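Local atomic coordinates of glucan-binding protein C, GbpC (Streptococcus mutans, PDB entry 6CAM), a protein that probably binds glucans at the cell surface of Streptococcus mutans, where it is attached to the peptidoglycan wall and carries calcium in its glucan-binding domain. Residues Leu64-Glu69 and Ala218-Ser223; Trp123-Val128 and Asn163-Ala168; Val236-Leu241 and Glu260-Lys265. All coordinates share one frame; numbering follows the deposited sequence.

Interaction 1. Residues Leu64-Glu69 and Ala218-Ser223; sequences LVFINE and AIMSLS. With BGC (beta-D-glucopyranose), chain D.
Leu64 carries this contact, laying its side chain against Ala218 and Met220 of the second segment. At its base, Leu64 CB rests 3.9 Å from Ala218 CA. With CG anti to the backbone N (chi1 178°), the rest of the chain heads across to the other strand, and the CD2 branch does the touching there: it lies 3.8 Å from Met220 CG, 4.1 Å from Met220 SD, and near the methyl of Ala218. Leucine suits the place because its forked end puts a single methyl, CD2, against both Met220 and Ala218 and brings no polar atom into a buried spot, while the short side chain of Ala218 lets the backbones come close, 5.0 Å between the CA atoms of Leu64 and Ala218. Met220 is long and flexible. Its bend at the last torsion (chi3 68°) turns the end methyl to Phe66, and Met220 CE comes obliquely to the Phe66 ring, 4.0 Å from its CD2.

No hydrogen bond joins the two segments directly, so the contact between them is apolar. Gln62 links them from outside: its OE1 accepts from Leu64 N and its NE2 donates to Ile219 O. Phe203 touches Leu64 and meets the Phe66 ring edge-to-face, while Ile201 and Met305 lie against Met220, closing a buried hydrophobic cluster. The contact thus joins edge strands of two small antiparallel sheets, 64-65 and 219-222, against Phe203 and Ile201 of the nine-stranded sheet, an arrangement consistent with the lectin-like beta-supersandwich of the GbpC and antigen I/II V-region family.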
loop_
_atom_site.group_PDB
_atom_site.type_symbol
_atom_site.label_atom_id
_atom_site.label_comp_id
_atom_site.label_asym_id
_atom_site.label_seq_id
_atom_site.Cartn_x
_atom_site.Cartn_y
_atom_site.Cartn_z
ATOM N N LEU A 64 18.178 -0.880 -6.976
ATOM C CA LEU A 64 17.483 0.368 -6.792
ATOM C C LEU A 64 17.360 0.695 -5.318
ATOM O O LEU A 64 16.918 -0.129 -4.543
ATOM C CB LEU A 64 16.107 0.292 -7.416
ATOM C CG LEU A 64 15.233 1.539 -7.244
ATOM C CD1 LEU A 64 15.772 2.667 -8.116
ATOM C CD2 LEU A 64 13.816 1.171 -7.634
ATOM N N VAL A 65 17.708 1.934 -4.958
ATOM C CA VAL A 65 17.469 2.429 -3.618
ATOM C C VAL A 65 16.593 3.640 -3.843
ATOM O O VAL A 65 17.031 4.654 -4.392
ATOM C CB VAL A 65 18.756 2.816 -2.862
ATOM C CG1 VAL A 65 18.385 3.438 -1.520
ATOM C CG2 VAL A 65 19.657 1.600 -2.712
ATOM N N PHE A 66 15.331 3.472 -3.510
ATOM C CA PHE A 66 14.359 4.492 -3.803
ATOM C C PHE A 66 13.287 4.295 -2.785
ATOM O O PHE A 66 12.291 3.657 -3.057
ATOM C CB PHE A 66 13.836 4.325 -5.219
ATOM C CG PHE A 66 12.813 5.351 -5.635
ATOM C CD1 PHE A 66 13.142 6.695 -5.716
ATOM C CD2 PHE A 66 11.563 4.952 -6.052
ATOM C CE1 PHE A 66 12.202 7.619 -6.136
ATOM C CE2 PHE A 66 10.625 5.863 -6.453
ATOM C CZ PHE A 66 10.956 7.198 -6.526
ATOM N N ILE A 67 13.538 4.829 -1.592
ATOM C CA ILE A 67 12.679 4.532 -0.429
ATOM C C ILE A 67 12.239 5.749 0.361
ATOM O O ILE A 67 11.208 5.700 1.006
ATOM C CB ILE A 67 13.350 3.517 0.508
ATOM C CG1 ILE A 67 12.401 3.073 1.635
ATOM C CG2 ILE A 67 14.633 4.042 1.128
ATOM C CD1 ILE A 67 12.944 1.874 2.386
ATOM N N ASN A 68 12.996 6.828 0.347
ATOM C CA ASN A 68 12.711 7.945 1.255
ATOM C C ASN A 68 13.250 9.184 0.574
ATOM O O ASN A 68 14.452 9.355 0.480
ATOM C CB ASN A 68 13.420 7.686 2.598
ATOM C CG ASN A 68 13.430 8.884 3.541
ATOM O OD1 ASN A 68 12.384 9.437 3.851
ATOM N ND2 ASN A 68 14.634 9.239 4.061
ATOM N N GLU A 69 12.364 10.030 0.083
ATOM C CA GLU A 69 12.776 11.277 -0.528
ATOM C C GLU A 69 11.984 12.424 0.050
ATOM O O GLU A 69 11.115 12.997 -0.617
ATOM C CB GLU A 69 12.668 11.206 -2.043
ATOM C CG GLU A 69 13.687 10.291 -2.674
ATOM C CD GLU A 69 15.134 10.704 -2.344
ATOM O OE1 GLU A 69 15.395 11.909 -2.030
ATOM O OE2 GLU A 69 16.018 9.824 -2.394
ATOM N N ALA A 218 15.849 -3.114 -10.874
ATOM C CA ALA A 218 14.970 -2.178 -10.237
ATOM C C ALA A 218 13.843 -3.013 -9.740
ATOM O O ALA A 218 12.853 -3.230 -10.473
ATOM C CB ALA A 218 14.450 -1.121 -11.182
ATOM N N ILE A 219 13.967 -3.435 -8.503
ATOM C CA ILE A 219 12.917 -4.218 -7.886
ATOM C C ILE A 219 12.053 -3.267 -7.109
ATOM O O ILE A 219 12.543 -2.566 -6.221
ATOM C CB ILE A 219 13.442 -5.325 -6.977
ATOM C CG1 ILE A 219 14.586 -6.105 -7.622
ATOM C CG2 ILE A 219 12.308 -6.268 -6.617
ATOM C CD1 ILE A 219 14.267 -6.611 -9.006
ATOM N N MET A 220 10.767 -3.257 -7.425
ATOM C CA MET A 220 9.883 -2.261 -6.854
ATOM C C MET A 220 8.761 -2.964 -6.160
ATOM O O MET A 220 8.312 -4.028 -6.584
ATOM C CB MET A 220 9.404 -1.339 -7.908
ATOM C CG MET A 220 10.578 -0.622 -8.546
ATOM S SD MET A 220 10.169 0.872 -9.384
ATOM C CE MET A 220 9.699 1.933 -8.004
ATOM N N SER A 221 8.360 -2.373 -5.056
ATOM C CA SER A 221 7.299 -2.899 -4.236
ATOM C C SER A 221 5.950 -2.647 -4.902
ATOM O O SER A 221 5.723 -1.608 -5.499
ATOM C CB SER A 221 7.334 -2.200 -2.884
ATOM O OG SER A 221 7.030 -0.819 -3.027
ATOM N N LEU A 222 5.048 -3.593 -4.731
ATOM C CA LEU A 222 3.640 -3.437 -5.048
ATOM C C LEU A 222 2.926 -3.940 -3.794
ATOM O O LEU A 222 2.292 -4.996 -3.788
ATOM C CB LEU A 222 3.281 -4.269 -6.270
ATOM C CG LEU A 222 3.995 -3.811 -7.560
ATOM C CD1 LEU A 222 3.774 -4.787 -8.693
ATOM C CD2 LEU A 222 3.530 -2.435 -7.941
ATOM N N SER A 223 3.050 -3.172 -2.722
ATOM C CA SER A 223 2.547 -3.604 -1.408
ATOM C C SER A 223 1.100 -3.243 -1.243
ATOM O O SER A 223 0.546 -2.505 -2.028
ATOM C CB SER A 223 3.381 -2.983 -0.267
ATOM O OG SER A 223 4.727 -3.399 -0.356
HETATM C C2 BGC D . 1.668 2.192 2.175
HETATM C C3 BGC D . 2.477 0.939 1.761
HETATM C C4 BGC D . 2.252 0.559 0.301
HETATM C C5 BGC D . 1.252 1.515 -0.338
HETATM C C6 BGC D . 0.980 1.115 -1.759
HETATM C C1 BGC D . 0.205 2.208 1.682
HETATM O O1 BGC D . -0.659 1.510 2.600
HETATM O O2 BGC D . 2.360 3.401 1.771
HETATM O O3 BGC D . 2.169 -0.218 2.571
HETATM O O4 BGC D . 3.498 0.582 -0.419
HETATM O O5 BGC D . 0.034 1.589 0.404
HETATM O O6 BGC D . 0.691 -0.235 -2.055
#

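Interaction 2. Residues Trp123-Val128 and Asn163-Ala168; sequences WFKMKV and NNEGSA
Met126 and Ala168 form a hydrogen-bonded antiparallel pair: Met126 N donates to Ala168 O over 2.7 Å, and Ala168 N returns a bond of 3.0 Å to Met126 O. Farther on, Val128 N makes a hydrogen bond of 2.7 Å to Gly166 O. Gly166 has positive phi, a backbone shape that favours glycine, and it leads the chain from the turn into the strand.

A salt bridge joins Lys125 to Glu165: the lysine chain bends at its third torsion (chi3 -54°) to bring NZ 3.0 Å from Glu165 OE2, and the same lysine makes a cation-pi contact with Phe110. Its aliphatic part is used as well, with CD 3.5 Å from Ser167 CB, so a long, flexible side chain serves both needs.

Within the turn, Asn163 OD1 accepts from Glu165 N at 3.0 Å, an Asx turn, and weakly from Ser167 N, while its ND2 donates to Ser167 OG almost in the amide plane. Both polar atoms of one amide thus hold the turn to the start of the strand.

Strand 122-127 is one of the two outermost strands of a four-stranded antiparallel sheet, beside strand 167-172; Met126 and Ala168 lie against Leu158 of strand 151-160, and Met126 also against Ile132 of strand 132-137.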
loop_
_atom_site.group_PDB
_atom_site.type_symbol
_atom_site.label_atom_id
_atom_site.label_comp_id
_atom_site.label_asym_id
_atom_site.label_seq_id
_atom_site.Cartn_x
_atom_site.Cartn_y
_atom_site.Cartn_z
ATOM N N TRP A 123 -2.893 18.619 -4.187
ATOM C CA TRP A 123 -4.157 17.965 -4.398
ATOM C C TRP A 123 -4.771 18.442 -5.701
ATOM O O TRP A 123 -4.777 19.644 -5.999
ATOM C CB TRP A 123 -5.100 18.302 -3.272
ATOM C CG TRP A 123 -4.868 17.660 -1.971
ATOM C CD1 TRP A 123 -3.991 18.049 -0.980
ATOM C CD2 TRP A 123 -5.600 16.565 -1.453
ATOM N NE1 TRP A 123 -4.158 17.250 0.120
ATOM C CE2 TRP A 123 -5.135 16.327 -0.144
ATOM C CE3 TRP A 123 -6.625 15.768 -1.963
ATOM C CZ2 TRP A 123 -5.644 15.287 0.662
ATOM C CZ3 TRP A 123 -7.128 14.723 -1.150
ATOM C CH2 TRP A 123 -6.637 14.517 0.140
ATOM N N PHE A 124 -5.284 17.502 -6.488
ATOM C CA PHE A 124 -5.937 17.842 -7.711
ATOM C C PHE A 124 -6.903 16.760 -8.130
ATOM O O PHE A 124 -6.867 15.625 -7.625
ATOM C CB PHE A 124 -4.916 18.120 -8.826
ATOM C CG PHE A 124 -3.895 17.045 -8.991
ATOM C CD1 PHE A 124 -4.135 15.949 -9.802
ATOM C CD2 PHE A 124 -2.668 17.164 -8.365
ATOM C CE1 PHE A 124 -3.183 14.968 -9.928
ATOM C CE2 PHE A 124 -1.703 16.211 -8.522
ATOM C CZ PHE A 124 -1.965 15.090 -9.299
ATOM N N LYS A 125 -7.786 17.141 -9.033
ATOM C CA LYS A 125 -8.661 16.199 -9.670
ATOM C C LYS A 125 -8.005 15.728 -10.944
ATOM O O LYS A 125 -7.500 16.530 -11.727
ATOM C CB LYS A 125 -9.990 16.855 -9.947
ATOM C CG LYS A 125 -11.070 15.867 -10.252
ATOM C CD LYS A 125 -12.254 16.580 -10.889
ATOM C CE LYS A 125 -12.738 17.748 -10.042
ATOM N NZ LYS A 125 -14.027 18.259 -10.585
ATOM N N MET A 126 -7.912 14.409 -11.108
ATOM C CA MET A 126 -7.481 13.870 -12.375
ATOM C C MET A 126 -8.729 13.603 -13.172
ATOM O O MET A 126 -9.777 13.309 -12.610
ATOM C CB MET A 126 -6.731 12.577 -12.212
ATOM C CG MET A 126 -5.340 12.819 -11.713
ATOM S SD MET A 126 -4.465 11.269 -11.699
ATOM C CE MET A 126 -3.825 11.276 -13.386
ATOM N N LYS A 127 -8.552 13.661 -14.476
ATOM C CA LYS A 127 -9.606 13.469 -15.428
ATOM C C LYS A 127 -9.286 12.233 -16.250
ATOM O O LYS A 127 -8.155 12.058 -16.690
ATOM C CB LYS A 127 -9.647 14.707 -16.318
ATOM C CG LYS A 127 -10.694 14.662 -17.383
ATOM C CD LYS A 127 -10.856 16.028 -18.042
ATOM C CE LYS A 127 -11.678 15.848 -19.312
ATOM N NZ LYS A 127 -11.760 17.099 -20.062
ATOM N N VAL A 128 -10.279 11.394 -16.492
ATOM C CA VAL A 128 -10.057 10.195 -17.297
ATOM C C VAL A 128 -9.416 10.544 -18.627
ATOM O O VAL A 128 -9.841 11.471 -19.300
ATOM C CB VAL A 128 -11.349 9.399 -17.546
ATOM C CG1 VAL A 128 -11.153 8.355 -18.644
ATOM C CG2 VAL A 128 -11.765 8.707 -16.260
ATOM N N ASN A 163 -16.599 7.056 -10.106
ATOM C CA ASN A 163 -17.647 8.039 -10.087
ATOM C C ASN A 163 -18.217 8.178 -11.506
ATOM O O ASN A 163 -17.828 7.421 -12.428
ATOM C CB ASN A 163 -17.230 9.341 -9.381
ATOM C CG ASN A 163 -16.255 10.184 -10.180
ATOM O OD1 ASN A 163 -16.087 10.006 -11.371
ATOM N ND2 ASN A 163 -15.627 11.134 -9.506
ATOM N N ASN A 164 -19.170 9.083 -11.680
ATOM C CA ASN A 164 -19.824 9.263 -12.971
ATOM C C ASN A 164 -19.395 10.563 -13.626
ATOM O O ASN A 164 -20.076 11.103 -14.473
ATOM C CB ASN A 164 -21.354 9.166 -12.788
ATOM C CG ASN A 164 -21.814 7.725 -12.598
ATOM O OD1 ASN A 164 -21.193 6.795 -13.121
ATOM N ND2 ASN A 164 -22.878 7.525 -11.817
ATOM N N GLU A 165 -18.233 11.046 -13.224
ATOM C CA GLU A 165 -17.723 12.337 -13.627
ATOM C C GLU A 165 -16.397 12.133 -14.381
ATOM O O GLU A 165 -15.848 13.102 -14.899
ATOM C CB GLU A 165 -17.609 13.167 -12.328
ATOM C CG GLU A 165 -16.921 14.536 -12.322
ATOM C CD GLU A 165 -16.529 15.002 -10.898
ATOM O OE1 GLU A 165 -17.233 14.679 -9.897
ATOM O OE2 GLU A 165 -15.496 15.699 -10.773
ATOM N N GLY A 166 -15.889 10.890 -14.471
ATOM C CA GLY A 166 -14.635 10.607 -15.175
ATOM C C GLY A 166 -13.484 11.304 -14.476
ATOM O O GLY A 166 -12.593 11.877 -15.108
ATOM N N SER A 167 -13.522 11.249 -13.160
ATOM C CA SER A 167 -12.566 11.993 -12.359
ATOM C C SER A 167 -12.249 11.271 -11.078
ATOM O O SER A 167 -13.009 10.429 -10.608
ATOM C CB SER A 167 -13.144 13.368 -12.048
ATOM O OG SER A 167 -14.099 13.212 -10.992
ATOM N N ALA A 168 -11.122 11.633 -10.491
ATOM C CA ALA A 168 -10.797 11.162 -9.183
ATOM C C ALA A 168 -9.961 12.225 -8.506
ATOM O O ALA A 168 -9.247 12.979 -9.199
ATOM C CB ALA A 168 -10.031 9.850 -9.264
#

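Interaction 3. Residues Val236-Leu241 and Glu260-Lys265; sequences VEKVNL and EIYSAK. With CA (calcium ion), chain B; BGC (beta-D-glucopyranose), chain C.
Lys238 lies over the ring of Tyr262 where strands 233-240 and 260-263 run antiparallel, next to a calcium site. Lys238 CE sits 3.8 Å from the centroid of the Tyr262 ring, almost on the normal, a CH-pi contact, and Lys238 NZ lies 4.6 Å from the same centroid, over the face, a cation-pi interaction. Tyrosine offers the broad face and lysine the extended chain to cover it. The first torsion of Tyr262 (chi1 57°) turns the ring alongside Lys238, pointing the same way, and its face thereby meets the CE and NZ end of the lysine. Lys238 NZ and Glu260 OE1 are too far apart for a salt bridge, and water 2 bridges them.

Behind these side chains, Val239 and Ile261 exchange two backbone bonds, Val239 N to Ile261 O at 3.0 Å and Ile261 N to Val239 O at 2.8 Å. On the buried face Ile261 CG2 packs 3.6 Å from Leu241 CD1, near Leu222 and Leu225; branched aliphatic residues fill this side. Toward the calcium, water 1 steps in between the strands, donating to Glu237 O and accepting from Ser263 N.

Glu237 suits the site because a carboxylate can give one oxygen to the metal and the other, OE2, to His235 NE2. Ser224 O, Asn226 OD1, water 3 and O3 and O4 of a beta-D-glucopyranose also bind the calcium. Glu237 OE1 lies 2.5 Å from the calcium ion.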
loop_
_atom_site.group_PDB
_atom_site.type_symbol
_atom_site.label_atom_id
_atom_site.label_comp_id
_atom_site.label_asym_id
_atom_site.label_seq_id
_atom_site.Cartn_x
_atom_site.Cartn_y
_atom_site.Cartn_z
ATOM N N VAL A 236 -11.035 -4.817 -4.354
ATOM C CA VAL A 236 -9.827 -5.516 -4.735
ATOM C C VAL A 236 -8.915 -4.519 -5.397
ATOM O O VAL A 236 -9.358 -3.749 -6.218
ATOM C CB VAL A 236 -10.083 -6.674 -5.744
ATOM C CG1 VAL A 236 -8.802 -7.461 -5.968
ATOM C CG2 VAL A 236 -11.160 -7.627 -5.248
ATOM N N GLU A 237 -7.657 -4.546 -4.978
ATOM C CA GLU A 237 -6.622 -3.715 -5.540
ATOM C C GLU A 237 -5.795 -4.580 -6.411
ATOM O O GLU A 237 -5.375 -5.669 -5.999
ATOM C CB GLU A 237 -5.815 -3.094 -4.389
ATOM C CG GLU A 237 -6.783 -2.195 -3.645
ATOM C CD GLU A 237 -6.319 -1.538 -2.400
ATOM O OE1 GLU A 237 -5.126 -1.594 -2.046
ATOM O OE2 GLU A 237 -7.209 -0.874 -1.779
ATOM N N LYS A 238 -5.519 -4.117 -7.620
ATOM C CA LYS A 238 -4.845 -4.945 -8.621
ATOM C C LYS A 238 -3.799 -4.131 -9.330
ATOM O O LYS A 238 -3.914 -2.940 -9.392
ATOM C CB LYS A 238 -5.811 -5.486 -9.655
ATOM C CG LYS A 238 -7.013 -6.200 -9.092
ATOM C CD LYS A 238 -7.888 -6.720 -10.211
ATOM C CE LYS A 238 -8.998 -7.538 -9.612
ATOM N NZ LYS A 238 -10.039 -7.829 -10.629
ATOM N N VAL A 239 -2.760 -4.789 -9.791
ATOM C CA VAL A 239 -1.772 -4.133 -10.628
ATOM C C VAL A 239 -1.618 -4.959 -11.873
ATOM O O VAL A 239 -1.390 -6.179 -11.817
ATOM C CB VAL A 239 -0.410 -3.988 -9.949
ATOM C CG1 VAL A 239 0.519 -3.117 -10.798
ATOM C CG2 VAL A 239 -0.532 -3.314 -8.600
ATOM N N ASN A 240 -1.710 -4.300 -12.995
ATOM C CA ASN A 240 -1.332 -4.912 -14.251
ATOM C C ASN A 240 0.070 -4.450 -14.515
ATOM O O ASN A 240 0.309 -3.260 -14.664
ATOM C CB ASN A 240 -2.300 -4.497 -15.328
ATOM C CG ASN A 240 -2.037 -5.190 -16.644
ATOM O OD1 ASN A 240 -0.901 -5.371 -17.055
ATOM N ND2 ASN A 240 -3.115 -5.576 -17.320
ATOM N N LEU A 241 0.982 -5.407 -14.583
ATOM C CA LEU A 241 2.383 -5.117 -14.622
ATOM C C LEU A 241 2.849 -4.730 -16.016
ATOM O O LEU A 241 3.958 -4.247 -16.150
ATOM C CB LEU A 241 3.200 -6.288 -14.095
ATOM C CG LEU A 241 3.400 -6.253 -12.571
ATOM C CD1 LEU A 241 2.155 -6.776 -11.911
ATOM C CD2 LEU A 241 4.572 -7.107 -12.147
ATOM N N GLU A 260 -2.321 -9.408 -14.428
ATOM C CA GLU A 260 -2.645 -8.706 -13.181
ATOM C C GLU A 260 -2.250 -9.482 -11.922
ATOM O O GLU A 260 -2.417 -10.702 -11.849
ATOM C CB GLU A 260 -4.135 -8.375 -13.115
ATOM C CG GLU A 260 -4.519 -7.183 -13.973
ATOM C CD GLU A 260 -5.938 -6.739 -13.731
ATOM O OE1 GLU A 260 -6.847 -7.573 -13.914
ATOM O OE2 GLU A 260 -6.156 -5.562 -13.350
ATOM N N ILE A 261 -1.738 -8.762 -10.935
ATOM C CA ILE A 261 -1.476 -9.310 -9.642
ATOM C C ILE A 261 -2.444 -8.753 -8.619
ATOM O O ILE A 261 -2.774 -7.572 -8.611
ATOM C CB ILE A 261 0.007 -9.141 -9.215
ATOM C CG1 ILE A 261 0.347 -7.700 -8.867
ATOM C CG2 ILE A 261 0.886 -9.703 -10.332
ATOM C CD1 ILE A 261 1.689 -7.544 -8.194
ATOM N N TYR A 262 -2.917 -9.640 -7.775
ATOM C CA TYR A 262 -3.814 -9.290 -6.719
ATOM C C TYR A 262 -4.029 -10.521 -5.871
ATOM O O TYR A 262 -3.580 -11.602 -6.230
ATOM C CB TYR A 262 -5.160 -8.763 -7.255
ATOM C CG TYR A 262 -5.904 -9.670 -8.178
ATOM C CD1 TYR A 262 -5.682 -9.638 -9.553
ATOM C CD2 TYR A 262 -6.869 -10.551 -7.682
ATOM C CE1 TYR A 262 -6.391 -10.474 -10.421
ATOM C CE2 TYR A 262 -7.589 -11.392 -8.541
ATOM C CZ TYR A 262 -7.344 -11.348 -9.894
ATOM O OH TYR A 262 -8.051 -12.197 -10.736
ATOM N N SER A 263 -4.716 -10.322 -4.751
ATOM C CA SER A 263 -5.128 -11.390 -3.879
ATOM C C SER A 263 -6.474 -11.849 -4.344
ATOM O O SER A 263 -7.435 -11.117 -4.214
ATOM C CB SER A 263 -5.186 -10.893 -2.434
ATOM O OG SER A 263 -5.725 -11.864 -1.573
ATOM N N ALA A 264 -6.526 -13.066 -4.869
ATOM C CA ALA A 264 -7.754 -13.648 -5.390
ATOM C C ALA A 264 -8.818 -13.775 -4.301
ATOM O O ALA A 264 -9.992 -13.645 -4.580
ATOM C CB ALA A 264 -7.480 -14.997 -6.008
ATOM N N LYS A 265 -8.396 -14.007 -3.076
ATOM C CA LYS A 265 -9.322 -14.118 -1.934
ATOM C C LYS A 265 -9.123 -12.967 -0.960
ATOM O O LYS A 265 -8.114 -12.270 -1.027
ATOM C CB LYS A 265 -9.102 -15.460 -1.228
ATOM C CG LYS A 265 -9.178 -16.639 -2.198
ATOM C CD LYS A 265 -9.764 -17.907 -1.583
ATOM C CE LYS A 265 -10.422 -18.808 -2.642
ATOM N NZ LYS A 265 -11.730 -19.340 -2.156
HETATM CA CA CA B . -3.761 -0.785 -0.087
HETATM C C2 BGC C . -5.916 1.288 0.296
HETATM C C3 BGC C . -4.627 0.897 0.907
HETATM C C4 BGC C . -4.574 0.782 2.404
HETATM C C5 BGC C . -5.858 0.150 2.978
HETATM C C6 BGC C . -5.994 0.091 4.511
HETATM C C1 BGC C . -7.117 0.668 0.996
HETATM O O1 BGC C . -8.334 1.302 0.538
HETATM O O2 BGC C . -5.569 0.554 -0.871
HETATM O O3 BGC C . -3.503 1.510 0.210
HETATM O O4 BGC C . -3.594 -0.216 2.209
HETATM O O5 BGC C . -6.988 0.827 2.420
HETATM O O6 BGC C . -6.224 -1.277 4.987
HETATM O O HOH W 1 -5.558 -7.725 -4.094
HETATM O O HOH W 2 -8.567 -9.278 -12.790
HETATM O O HOH W 3 -2.413 0.142 -1.787
#

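In the fold
All three contacts lie in the part of the chain assigned to the glucan-binding protein C family. Along the chain, interaction 2 is nested in the loop closed by interaction 1, and interaction 3 follows both. Interactions 1 and 3, with centres about 19 Å apart, touch directly: Leu222 CD1 packs 3.5 Å from Ile261 CD1, so the strand carrying Met220 also packs on interaction 3. Interaction 2 stands about 27 Å from interaction 1 and 22 Å from interaction 3 between centres. The nine-stranded sheet ties them together: it holds both strands of interaction 3, its strand 194-204 touches interaction 1, and its strands 132-137 and 151-160 touch interaction 2. Interaction 3 alone holds a calcium ligand, Glu237.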